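Local coordinates for argininosuccinate lyase (Chelativorans sp., PDB 6RXA), which catalyses C-N bond cleavage as an EDDS lyase of the aspartase/fumarase superfamily and probably splits argininosuccinate into fumarate and L-arginine, at residues A66-G71 with A93-T98; L72-E77 with R97-V102; I166-Y171 with Q260-D265; S253-E258 with H340-V345; M303-G308 with V325-R330. The protein carries 2 engineered substitutions. All coordinates share one frame; numbering follows the deposited sequence.

Contact 1: A66-G71 with A93-T98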
# COMPACT_ATOMS: atom_id res chain seq x y z
N ALA A 66 -24.94 -40.82 -12.66
CA ALA A 66 -24.00 -41.42 -13.60
C ALA A 66 -23.96 -40.64 -14.91
O ALA A 66 -22.88 -40.44 -15.48
CB ALA A 66 -24.38 -42.87 -13.88
N THR A 67 -25.12 -40.23 -15.41
CA THR A 67 -25.16 -39.47 -16.66
C THR A 67 -24.39 -38.16 -16.52
O THR A 67 -23.58 -37.82 -17.39
CB THR A 67 -26.62 -39.20 -17.05
OG1 THR A 67 -27.32 -40.44 -17.19
CG2 THR A 67 -26.65 -38.42 -18.35
N ILE A 68 -24.62 -37.44 -15.42
CA ILE A 68 -23.91 -36.19 -15.17
C ILE A 68 -22.41 -36.44 -15.05
O ILE A 68 -21.60 -35.76 -15.70
CB ILE A 68 -24.48 -35.51 -13.91
CG1 ILE A 68 -25.92 -35.05 -14.16
CG2 ILE A 68 -23.61 -34.33 -13.50
CD1 ILE A 68 -26.68 -34.66 -12.91
N LEU A 69 -22.01 -37.40 -14.21
CA LEU A 69 -20.60 -37.61 -13.93
C LEU A 69 -19.83 -38.01 -15.19
O LEU A 69 -18.70 -37.55 -15.40
CB LEU A 69 -20.41 -38.64 -12.81
CG LEU A 69 -20.93 -38.23 -11.44
CD1 LEU A 69 -20.99 -39.42 -10.50
CD2 LEU A 69 -20.03 -37.15 -10.84
N SER A 70 -20.41 -38.88 -16.02
CA SER A 70 -19.75 -39.20 -17.29
C SER A 70 -19.65 -37.97 -18.18
O SER A 70 -18.64 -37.77 -18.87
CB SER A 70 -20.50 -40.33 -18.00
OG SER A 70 -20.29 -41.56 -17.34
N GLY A 71 -20.68 -37.12 -18.18
CA GLY A 71 -20.62 -35.90 -18.96
C GLY A 71 -19.54 -34.94 -18.48
O GLY A 71 -18.90 -34.26 -19.29
N ALA A 93 -23.49 -25.18 -19.81
CA ALA A 93 -24.17 -25.22 -21.11
C ALA A 93 -23.54 -26.26 -22.02
O ALA A 93 -24.25 -26.97 -22.75
CB ALA A 93 -24.18 -23.84 -21.75
N ALA A 94 -22.21 -26.38 -22.00
CA ALA A 94 -21.55 -27.45 -22.72
C ALA A 94 -21.98 -28.82 -22.19
O ALA A 94 -22.16 -29.76 -22.96
CB ALA A 94 -20.03 -27.30 -22.64
N LEU A 95 -22.14 -28.94 -20.87
CA LEU A 95 -22.63 -30.20 -20.31
C LEU A 95 -24.03 -30.52 -20.82
O LEU A 95 -24.31 -31.66 -21.20
CB LEU A 95 -22.60 -30.14 -18.78
CG LEU A 95 -22.90 -31.47 -18.08
CD1 LEU A 95 -21.81 -32.51 -18.29
CD2 LEU A 95 -23.11 -31.19 -16.60
N LYS A 96 -24.92 -29.52 -20.87
CA LYS A 96 -26.26 -29.72 -21.40
C LYS A 96 -26.21 -30.15 -22.86
O LYS A 96 -26.98 -31.02 -23.28
CB LYS A 96 -27.06 -28.42 -21.25
CG LYS A 96 -28.46 -28.42 -21.84
CD LYS A 96 -29.15 -27.06 -21.58
CE LYS A 96 -28.54 -25.94 -22.43
NZ LYS A 96 -28.80 -24.58 -21.88
N ARG A 97 -25.33 -29.54 -23.66
CA ARG A 97 -25.22 -29.95 -25.05
C ARG A 97 -24.69 -31.38 -25.17
O ARG A 97 -25.00 -32.08 -26.14
CB ARG A 97 -24.33 -29.00 -25.85
CG ARG A 97 -24.96 -27.63 -26.05
CD ARG A 97 -24.15 -26.78 -27.01
NE ARG A 97 -22.84 -26.41 -26.47
CZ ARG A 97 -22.62 -25.32 -25.74
NH1 ARG A 97 -23.61 -24.49 -25.44
NH2 ARG A 97 -21.40 -25.06 -25.30
N THR A 98 -23.93 -31.83 -24.16
CA THR A 98 -23.30 -33.15 -24.21
C THR A 98 -24.23 -34.26 -23.74
O THR A 98 -24.28 -35.33 -24.36
CB THR A 98 -22.02 -33.12 -23.37
OG1 THR A 98 -21.11 -32.14 -23.91
CG2 THR A 98 -21.33 -34.48 -23.37
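L95 reaches across to G71 and I68 and carries nearly all of the meeting between these two helices. With its CG anti to the backbone N (chi1 -172°), the branch is turned toward the other helix, and CD1 comes to 3.3 Å from G71 C and 3.5 Å from G71 O, resting on the bare peptide. The other methyl makes a looser apolar contact, L95 CD2 lying 4.4 Å from I68 CG2. This is an instructive case of glycine allowing close approach: the CA atoms of G71 and L95 are 6.2 Å apart, and a methyl on G71 would collide with L95 CD1. The pair belongs to the helical region at one end of the elongated lyase chain, where helix 62-79 is flanked by helices 35-56 and 451-500 and meets helix 88-99 through L95. R97, further along, packs on V5 of the second subunit. T98 points its CB toward the first helix without touching segment 66-71. Its hydroxyl is turned back into its own helix instead, where T98 OG1 donates to A94 O at 2.8 Å, approaching from a direction tilted 34° from that carbonyl's plane.

Contact 2: L72-E77 with R97-V102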
# COMPACT_ATOMS: atom_id res chain seq x y z
N LEU A 72 -19.34 -34.85 -17.16
CA LEU A 72 -18.29 -33.99 -16.64
C LEU A 72 -16.93 -34.37 -17.21
O LEU A 72 -16.13 -33.49 -17.57
CB LEU A 72 -18.24 -34.04 -15.11
CG LEU A 72 -19.46 -33.55 -14.35
CD1 LEU A 72 -19.25 -33.82 -12.86
CD2 LEU A 72 -19.72 -32.09 -14.60
N ALA A 73 -16.65 -35.67 -17.32
CA ALA A 73 -15.39 -36.10 -17.90
C ALA A 73 -15.27 -35.64 -19.35
O ALA A 73 -14.20 -35.20 -19.78
CB ALA A 73 -15.27 -37.62 -17.80
N GLN A 74 -16.36 -35.70 -20.11
CA GLN A 74 -16.32 -35.26 -21.50
C GLN A 74 -16.10 -33.76 -21.60
O GLN A 74 -15.29 -33.30 -22.41
CB GLN A 74 -17.61 -35.66 -22.21
CG GLN A 74 -17.87 -37.16 -22.28
CD GLN A 74 -19.23 -37.47 -22.90
OE1 GLN A 74 -19.45 -37.21 -24.08
NE2 GLN A 74 -20.15 -38.00 -22.10
N VAL A 75 -16.79 -32.96 -20.78
CA VAL A 75 -16.63 -31.51 -20.88
C VAL A 75 -15.25 -31.08 -20.38
O VAL A 75 -14.63 -30.17 -20.93
CB VAL A 75 -17.78 -30.77 -20.18
CG1 VAL A 75 -17.61 -29.28 -20.35
CG2 VAL A 75 -19.12 -31.20 -20.76
N ASP A 76 -14.74 -31.75 -19.34
CA ASP A 76 -13.39 -31.47 -18.89
C ASP A 76 -12.39 -31.64 -20.04
O ASP A 76 -11.48 -30.82 -20.19
CB ASP A 76 -13.02 -32.41 -17.73
CG ASP A 76 -13.70 -32.05 -16.41
OD1 ASP A 76 -14.37 -30.99 -16.31
OD2 ASP A 76 -13.57 -32.85 -15.46
N GLU A 77 -12.56 -32.69 -20.85
CA GLU A 77 -11.65 -32.89 -21.97
C GLU A 77 -11.78 -31.77 -23.00
O GLU A 77 -10.77 -31.29 -23.52
CB GLU A 77 -11.89 -34.26 -22.60
CG GLU A 77 -11.09 -34.47 -23.87
CD GLU A 77 -10.34 -35.78 -23.89
OE1 GLU A 77 -10.99 -36.84 -23.84
OE2 GLU A 77 -9.09 -35.75 -23.94
N ARG A 97 -25.33 -29.54 -23.66
CA ARG A 97 -25.22 -29.95 -25.05
C ARG A 97 -24.69 -31.38 -25.17
O ARG A 97 -25.00 -32.08 -26.14
CB ARG A 97 -24.33 -29.00 -25.85
CG ARG A 97 -24.96 -27.63 -26.05
CD ARG A 97 -24.15 -26.78 -27.01
NE ARG A 97 -22.84 -26.41 -26.47
CZ ARG A 97 -22.62 -25.32 -25.74
NH1 ARG A 97 -23.61 -24.49 -25.44
NH2 ARG A 97 -21.40 -25.06 -25.30
N THR A 98 -23.93 -31.83 -24.16
CA THR A 98 -23.30 -33.15 -24.21
C THR A 98 -24.23 -34.26 -23.74
O THR A 98 -24.28 -35.33 -24.36
CB THR A 98 -22.02 -33.12 -23.37
OG1 THR A 98 -21.11 -32.14 -23.91
CG2 THR A 98 -21.33 -34.48 -23.37
N ILE A 99 -24.97 -34.05 -22.65
CA ILE A 99 -25.75 -35.11 -22.03
C ILE A 99 -27.24 -34.82 -21.96
O ILE A 99 -28.01 -35.69 -21.53
CB ILE A 99 -25.23 -35.45 -20.62
CG1 ILE A 99 -25.44 -34.27 -19.67
CG2 ILE A 99 -23.77 -35.85 -20.69
CD1 ILE A 99 -25.10 -34.58 -18.23
N GLY A 100 -27.68 -33.62 -22.31
CA GLY A 100 -29.08 -33.27 -22.23
C GLY A 100 -29.40 -32.44 -21.01
O GLY A 100 -28.53 -32.03 -20.23
N SER A 101 -30.70 -32.21 -20.82
CA SER A 101 -31.17 -31.24 -19.84
C SER A 101 -30.86 -31.64 -18.40
O SER A 101 -30.82 -30.76 -17.53
CB SER A 101 -32.67 -31.01 -20.01
OG SER A 101 -33.37 -32.23 -19.82
N VAL A 102 -30.64 -32.93 -18.11
CA VAL A 102 -30.27 -33.36 -16.77
C VAL A 102 -29.01 -32.66 -16.27
O VAL A 102 -28.77 -32.61 -15.05
CB VAL A 102 -30.13 -34.90 -16.72
CG1 VAL A 102 -28.86 -35.35 -17.43
CG2 VAL A 102 -30.15 -35.39 -15.27
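Q74 and T98 meet where helix 62-79 passes the last turn of helix 88-99, a helix-helix junction in the all-helical end of the lyase chain, with CA atoms of V75 and T98 7.6 Å apart. The two side chains cross obliquely, and the meeting is a methyl against an amide. Q74 leaves its backbone with CG anti to the carbonyl carbon (chi1 -62°) and runs extended beyond it, so that its amide is carried beside T98. There the methyl T98 CG2 stands above the plane of the amide group and not within it, 3.4 Å from Q74 OE1, 3.7 Å from Q74 CD and 3.9 Å from Q74 NE2. No hydrogen bond links the segments: with the threonine hydroxyl engaged by A94, its methyl is what faces the glutamine.

Deeper than this partly exposed pair lies V75, which is buried and also packs on Y91, A94 and L95 of helix 88-99. Its CG2 branch, rather than CG1, turns to T98. I99 adds a marginal contact beyond the amide, with its CG2 4.4 Å from Q74 NE2.

The helix ends at I99, and G100 follows with a positive phi (101°) that takes the chain away; any CB there would press on the carbonyl oxygen of I99, which is reason enough for a glycine. Just beyond, S101 packs on D381 of the third subunit, another copy of the protein. At the buried end of the junction, V75 CG2 lies 3.8 Å from T98 OG1.

Contact 3: I166-Y171 with Q260-D265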
# COMPACT_ATOMS: atom_id res chain seq x y z
N ILE A 166 30.83 -12.58 15.16
CA ILE A 166 29.94 -13.74 15.24
C ILE A 166 30.53 -14.83 14.36
O ILE A 166 31.72 -14.82 14.05
CB ILE A 166 28.51 -13.37 14.81
CG1 ILE A 166 28.49 -12.89 13.36
CG2 ILE A 166 27.92 -12.32 15.73
CD1 ILE A 166 27.13 -13.01 12.69
N THR A 167 29.69 -15.78 13.94
CA THR A 167 30.08 -16.72 12.90
C THR A 167 28.99 -16.74 11.84
O THR A 167 27.85 -16.35 12.08
CB THR A 167 30.25 -18.14 13.44
OG1 THR A 167 28.97 -18.63 13.84
CG2 THR A 167 31.21 -18.17 14.60
N LEU A 168 29.35 -17.21 10.64
CA LEU A 168 28.34 -17.38 9.60
C LEU A 168 27.23 -18.32 10.05
O LEU A 168 26.06 -18.10 9.73
CB LEU A 168 29.01 -17.85 8.30
CG LEU A 168 28.09 -18.13 7.11
CD1 LEU A 168 27.25 -16.90 6.76
CD2 LEU A 168 28.92 -18.57 5.92
N GLY A 169 27.57 -19.38 10.79
CA GLY A 169 26.54 -20.25 11.33
C GLY A 169 25.55 -19.53 12.22
O GLY A 169 24.34 -19.76 12.14
N HIS A 170 26.05 -18.69 13.12
CA HIS A 170 25.17 -17.91 13.99
C HIS A 170 24.22 -17.03 13.19
O HIS A 170 23.03 -16.95 13.49
CB HIS A 170 26.06 -17.07 14.92
CG HIS A 170 25.31 -16.15 15.82
ND1 HIS A 170 25.39 -14.78 15.69
CD2 HIS A 170 24.47 -16.39 16.85
CE1 HIS A 170 24.63 -14.22 16.61
NE2 HIS A 170 24.06 -15.17 17.33
N TYR A 171 24.74 -16.34 12.16
CA TYR A 171 23.90 -15.51 11.32
C TYR A 171 22.79 -16.33 10.66
O TYR A 171 21.61 -15.94 10.68
CB TYR A 171 24.75 -14.79 10.25
CG TYR A 171 23.89 -13.94 9.35
CD1 TYR A 171 23.28 -14.48 8.23
CD2 TYR A 171 23.65 -12.61 9.64
CE1 TYR A 171 22.46 -13.74 7.44
CE2 TYR A 171 22.82 -11.84 8.83
CZ TYR A 171 22.23 -12.41 7.73
OH TYR A 171 21.39 -11.68 6.92
N GLN A 260 24.03 -9.52 -0.94
CA GLN A 260 24.48 -8.57 -1.95
C GLN A 260 25.55 -7.64 -1.41
O GLN A 260 26.52 -7.33 -2.10
CB GLN A 260 23.29 -7.79 -2.50
CG GLN A 260 23.60 -7.09 -3.80
CD GLN A 260 22.41 -6.42 -4.43
OE1 GLN A 260 21.35 -6.25 -3.80
NE2 GLN A 260 22.57 -5.98 -5.68
N LEU A 261 25.40 -7.17 -0.16
CA LEU A 261 26.44 -6.33 0.42
C LEU A 261 27.71 -7.14 0.70
O LEU A 261 28.81 -6.69 0.37
CB LEU A 261 25.93 -5.62 1.68
CG LEU A 261 24.79 -4.62 1.47
CD1 LEU A 261 24.54 -3.81 2.76
CD2 LEU A 261 25.07 -3.68 0.30
N TRP A 262 27.58 -8.34 1.27
CA TRP A 262 28.75 -9.18 1.50
C TRP A 262 29.56 -9.41 0.22
O TRP A 262 30.79 -9.54 0.27
CB TRP A 262 28.33 -10.56 2.00
CG TRP A 262 27.79 -10.67 3.38
CD1 TRP A 262 27.83 -9.74 4.38
CD2 TRP A 262 27.13 -11.81 3.92
NE1 TRP A 262 27.23 -10.25 5.52
CE2 TRP A 262 26.79 -11.52 5.25
CE3 TRP A 262 26.82 -13.07 3.39
CZ2 TRP A 262 26.13 -12.45 6.07
CZ3 TRP A 262 26.15 -13.98 4.20
CH2 TRP A 262 25.81 -13.66 5.52
N SER A 263 28.88 -9.49 -0.92
CA SER A 263 29.51 -9.81 -2.19
C SER A 263 29.79 -8.59 -3.06
O SER A 263 30.18 -8.75 -4.22
CB SER A 263 28.69 -10.86 -2.95
OG SER A 263 27.36 -10.42 -3.23
N THR A 264 29.67 -7.38 -2.51
CA THR A 264 30.16 -6.21 -3.22
C THR A 264 31.66 -6.36 -3.48
O THR A 264 32.37 -7.12 -2.81
CB THR A 264 29.94 -4.92 -2.43
OG1 THR A 264 30.53 -5.01 -1.12
CG2 THR A 264 28.45 -4.58 -2.36
N ASP A 265 32.14 -5.58 -4.45
CA ASP A 265 33.57 -5.52 -4.72
C ASP A 265 34.35 -5.01 -3.52
O ASP A 265 35.54 -5.33 -3.36
CB ASP A 265 33.82 -4.62 -5.93
CG ASP A 265 33.19 -5.15 -7.20
OD1 ASP A 265 33.22 -6.38 -7.40
OD2 ASP A 265 32.69 -4.35 -8.01
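Y171 and L168 both hold CG anti to the backbone N (chi1 179° for Y171), which sends them from the first turn of helix 168-193 toward W262; W262 answers with CG anti to its carbonyl carbon. The indole approaches the tyrosine edge first. W262 CZ2 stands over the centre of the Y171 ring, and W262 CH2 is 3.8 Å from Y171 CD1. The planes are inclined at 65° with centroids 5.1 Å apart, an edge-to-face stack. L168 CD1 meets the same corner of the indole, 3.8 Å from W262 CH2. An alanine in place of W262 would remove this edge and is likely to leave a gap between the Y171 face and L168. The tyrosine hydroxyl is separately fixed by a hydrogen bond to E258, and M154 of strand 153-158 packs on both rings. T167 caps the helix that presents the tyrosine: H170 N donates to T167 OG1 at 3.0 Å and 165°. The aromatic pair joins helix 168-193 to helix 236-262 beside the β-hairpin 153-167 of the helical aspartase/fumarase lyase fold, the Y171 side chain lying about 10 Å from that of T158, which binds fumarate in another structure of this enzyme.

Contact 4: S253-E258 with H340-V345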
# COMPACT_ATOMS: atom_id res chain seq x y z
N SER A 253 13.97 -10.83 1.13
CA SER A 253 14.63 -9.64 0.61
C SER A 253 15.79 -9.20 1.50
O SER A 253 16.86 -8.82 1.01
CB SER A 253 13.62 -8.50 0.45
OG SER A 253 14.28 -7.30 0.12
N ARG A 254 15.59 -9.24 2.82
CA ARG A 254 16.64 -8.80 3.73
C ARG A 254 17.87 -9.69 3.66
O ARG A 254 19.00 -9.20 3.68
CB ARG A 254 16.06 -8.74 5.15
CG ARG A 254 15.08 -7.60 5.32
CD ARG A 254 14.27 -7.67 6.61
NE ARG A 254 15.06 -7.26 7.74
CZ ARG A 254 14.68 -7.42 9.00
NH1 ARG A 254 13.51 -8.03 9.26
NH2 ARG A 254 15.46 -6.95 9.99
N LEU A 255 17.67 -11.00 3.55
CA LEU A 255 18.81 -11.90 3.37
C LEU A 255 19.48 -11.66 2.03
O LEU A 255 20.71 -11.64 1.94
CB LEU A 255 18.37 -13.36 3.48
CG LEU A 255 19.50 -14.36 3.24
CD1 LEU A 255 20.62 -14.21 4.27
CD2 LEU A 255 18.96 -15.79 3.28
N ALA A 256 18.69 -11.52 0.96
CA ALA A 256 19.27 -11.23 -0.34
C ALA A 256 20.10 -9.95 -0.30
O ALA A 256 21.20 -9.89 -0.85
CB ALA A 256 18.17 -11.13 -1.39
N SER A 257 19.57 -8.91 0.34
CA SER A 257 20.31 -7.65 0.45
C SER A 257 21.59 -7.85 1.26
O SER A 257 22.65 -7.32 0.89
CB SER A 257 19.41 -6.59 1.08
OG SER A 257 19.94 -5.29 0.96
N GLU A 258 21.52 -8.61 2.36
CA GLU A 258 22.70 -8.88 3.17
C GLU A 258 23.80 -9.52 2.34
O GLU A 258 24.96 -9.09 2.37
CB GLU A 258 22.33 -9.82 4.32
CG GLU A 258 23.41 -9.89 5.40
CD GLU A 258 23.11 -8.97 6.57
OE1 GLU A 258 22.00 -9.07 7.13
OE2 GLU A 258 24.01 -8.15 6.93
N HIS A 340 13.02 -20.71 -4.14
CA HIS A 340 13.93 -21.69 -4.71
C HIS A 340 15.28 -21.06 -5.04
O HIS A 340 16.33 -21.63 -4.73
CB HIS A 340 13.31 -22.29 -5.97
CG HIS A 340 12.20 -23.24 -5.69
ND1 HIS A 340 11.32 -23.65 -6.67
CD2 HIS A 340 11.83 -23.89 -4.56
CE1 HIS A 340 10.46 -24.52 -6.16
NE2 HIS A 340 10.75 -24.68 -4.88
N ALA A 341 15.27 -19.87 -5.64
CA ALA A 341 16.53 -19.20 -5.97
C ALA A 341 17.36 -18.96 -4.72
O ALA A 341 18.57 -19.22 -4.70
CB ALA A 341 16.25 -17.89 -6.70
N MET A 342 16.74 -18.45 -3.65
CA MET A 342 17.49 -18.15 -2.43
C MET A 342 17.93 -19.42 -1.71
O MET A 342 18.98 -19.43 -1.06
CB MET A 342 16.68 -17.21 -1.54
CG MET A 342 16.56 -15.80 -2.10
SD MET A 342 18.17 -15.01 -2.39
CE MET A 342 18.84 -15.04 -0.72
N THR A 343 17.17 -20.51 -1.85
CA THR A 343 17.60 -21.81 -1.35
C THR A 343 18.92 -22.21 -2.00
O THR A 343 19.88 -22.59 -1.31
CB THR A 343 16.52 -22.86 -1.64
OG1 THR A 343 15.30 -22.51 -0.97
CG2 THR A 343 16.95 -24.28 -1.19
N GLY A 344 19.01 -22.07 -3.33
CA GLY A 344 20.24 -22.41 -4.03
C GLY A 344 21.37 -21.43 -3.76
O GLY A 344 22.53 -21.83 -3.64
N VAL A 345 21.05 -20.13 -3.66
CA VAL A 345 22.05 -19.14 -3.29
C VAL A 345 22.72 -19.51 -1.97
O VAL A 345 23.95 -19.47 -1.83
CB VAL A 345 21.43 -17.73 -3.22
CG1 VAL A 345 22.36 -16.79 -2.46
CG2 VAL A 345 21.15 -17.20 -4.60
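M342 and A256 bring the two helices together with CA atoms 7.4 Å apart, the short segments running in roughly the same sense. The methionine does the bridging. Its CB points at the other helix, and the chain is then bent at both chi2 and chi3 (-58° and -60°), folding the thioether onto the helix surface in place of a straight thrust past it. The terminal methyl settles on the backbone, M342 CE lying 3.9 Å from A256 CA and the same distance from A256 N. The sulfur takes the small side chain, with M342 SD 4.0 Å from A256 CB. L255 runs alongside the methionine in the opposite sense and touches the methyl, its CD2 4.1 Å from M342 CE. Every participant is buried and the contact is wholly apolar, an example of a flexible side chain folding over a small alanine. Around it, Y138 of helix 112-147 packs on both L255 and M342, L252 adds to the methionine's surroundings from one turn earlier, and R296 of helix 290-301 lies against A256. Another side of helix 236-262 faces the third subunit, where R254 makes a cation-pi contact with Y318 of that neighbouring chain.

Contact 5: M303-G308 with V325-R330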
# COMPACT_ATOMS: atom_id res chain seq x y z
N MET A 303 3.84 -6.85 -2.19
CA MET A 303 3.05 -5.84 -1.50
C MET A 303 1.76 -5.53 -2.26
O MET A 303 0.77 -5.08 -1.66
CB MET A 303 3.86 -4.54 -1.44
CG MET A 303 5.19 -4.66 -0.79
SD MET A 303 5.06 -4.45 0.98
CE MET A 303 4.43 -2.76 1.22
N GLY A 304 1.76 -5.73 -3.57
CA GLY A 304 0.69 -5.26 -4.41
C GLY A 304 -0.60 -6.00 -4.19
O GLY A 304 -1.65 -5.39 -3.95
N PRO A 305 -0.59 -7.34 -4.28
CA PRO A 305 -1.83 -8.08 -3.99
C PRO A 305 -2.35 -7.80 -2.60
O PRO A 305 -3.57 -7.66 -2.42
CB PRO A 305 -1.41 -9.55 -4.16
CG PRO A 305 -0.27 -9.49 -5.15
CD PRO A 305 0.49 -8.23 -4.74
N LEU A 306 -1.47 -7.71 -1.61
CA LEU A 306 -1.91 -7.43 -0.24
C LEU A 306 -2.73 -6.15 -0.17
O LEU A 306 -3.83 -6.12 0.40
CB LEU A 306 -0.69 -7.34 0.67
CG LEU A 306 -0.94 -6.92 2.13
CD1 LEU A 306 -1.91 -7.88 2.79
CD2 LEU A 306 0.39 -6.83 2.86
N VAL A 307 -2.22 -5.07 -0.77
CA VAL A 307 -2.93 -3.79 -0.75
C VAL A 307 -4.21 -3.84 -1.58
O VAL A 307 -5.25 -3.33 -1.15
CB VAL A 307 -1.98 -2.66 -1.19
CG1 VAL A 307 -2.74 -1.36 -1.40
CG2 VAL A 307 -0.87 -2.49 -0.16
N GLY A 308 -4.17 -4.42 -2.77
CA GLY A 308 -5.38 -4.49 -3.58
C GLY A 308 -6.49 -5.27 -2.90
O GLY A 308 -7.65 -4.86 -2.94
N VAL A 325 -10.70 -8.20 -4.95
CA VAL A 325 -9.44 -8.55 -5.61
C VAL A 325 -8.96 -9.90 -5.10
O VAL A 325 -9.13 -10.26 -3.93
CB VAL A 325 -8.41 -7.42 -5.38
CG1 VAL A 325 -7.03 -7.78 -5.89
CG2 VAL A 325 -8.90 -6.15 -6.08
N GLU A 326 -8.35 -10.66 -6.01
CA GLU A 326 -7.94 -12.03 -5.78
C GLU A 326 -6.43 -12.12 -5.60
O GLU A 326 -5.68 -11.21 -6.00
CB GLU A 326 -8.37 -12.91 -6.96
CG GLU A 326 -9.88 -13.06 -7.09
CD GLU A 326 -10.38 -13.03 -8.54
OE1 GLU A 326 -9.85 -12.24 -9.36
OE2 GLU A 326 -11.31 -13.79 -8.86
N LEU A 327 -5.98 -13.23 -5.01
CA LEU A 327 -4.57 -13.60 -5.02
C LEU A 327 -4.33 -14.51 -6.22
O LEU A 327 -4.92 -15.59 -6.30
CB LEU A 327 -4.18 -14.32 -3.74
CG LEU A 327 -2.70 -14.68 -3.61
CD1 LEU A 327 -1.77 -13.47 -3.75
CD2 LEU A 327 -2.45 -15.40 -2.25
N GLU A 328 -3.50 -14.07 -7.14
CA GLU A 328 -3.42 -14.72 -8.45
C GLU A 328 -2.24 -15.65 -8.56
O GLU A 328 -1.22 -15.51 -7.87
CB GLU A 328 -3.34 -13.65 -9.53
CG GLU A 328 -4.51 -12.67 -9.43
CD GLU A 328 -4.90 -12.06 -10.74
OE1 GLU A 328 -4.95 -10.81 -10.82
OE2 GLU A 328 -5.17 -12.82 -11.69
N PRO A 329 -2.34 -16.63 -9.45
CA PRO A 329 -1.25 -17.61 -9.60
C PRO A 329 0.12 -17.00 -9.82
O PRO A 329 1.11 -17.47 -9.25
CB PRO A 329 -1.72 -18.46 -10.80
CG PRO A 329 -3.21 -18.38 -10.75
CD PRO A 329 -3.52 -16.97 -10.28
N ARG A 330 0.21 -15.96 -10.66
CA ARG A 330 1.53 -15.40 -10.96
C ARG A 330 2.21 -14.86 -9.72
O ARG A 330 3.44 -14.91 -9.63
CB ARG A 330 1.44 -14.33 -12.05
CG ARG A 330 0.61 -13.11 -11.73
CD ARG A 330 0.56 -12.18 -12.96
NE ARG A 330 -0.03 -12.84 -14.13
CZ ARG A 330 0.66 -13.38 -15.14
NH1 ARG A 330 1.99 -13.34 -15.16
NH2 ARG A 330 0.01 -13.95 -16.14
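V325 lies against the G308 carbonyl, where an extended connector leading into helix 329-348 runs beside helix 303-314 in the helical core of the lyase. This is the tight part. V325 CB and CG2 each stand 3.6 Å from G308 O, and CG1, placed anti to the backbone N (chi1 173°), lies 3.9 Å from G308 C. The CA atoms of G308 and V325 are 6.1 Å apart, and a CB on G308 would be squeezed against V325 CG1. The connector is also held by its backbone, since V325 N bonds to S312 OG and V325 O to W235 NE1. A glycine in place of V325 would remove CB and both methyls and would probably open a gap beside the G308 peptide and toward F300 of the second subunit. Toward E328, the N-cap residue of the next helix, the fit is looser. E326 points its CB away from the helix, and P305 is partly exposed. L327 is buried, occupied also with L124 and V238 of neighbouring helices, and gives helix 303-314 only a branch tip: its CD1 rests 4.0 Å from P305 CB.

Contacts 1 and 2 are successive parts of a single helix-helix junction: their centres are about 2 Å apart, and L95 CD1 of contact 1 lies 3.6 Å from L72 N of contact 2. Contacts 3 and 4 are joined, through helix 236-262, by a probable hydrogen bond of 2.7 Å between Y171 OH and E258 OE1. Contact 5 is nested in the loop that contact 4 closes, their nearest atoms about 9 Å apart. Contacts 1 and 3 lie about 61 Å apart between centres. Contacts 3 and 4 approach residues that bind fumarate in another structure of the enzyme, the M342 side chain being about 9 Å from that of R294; contacts 1, 2 and 5 lie away from such sites.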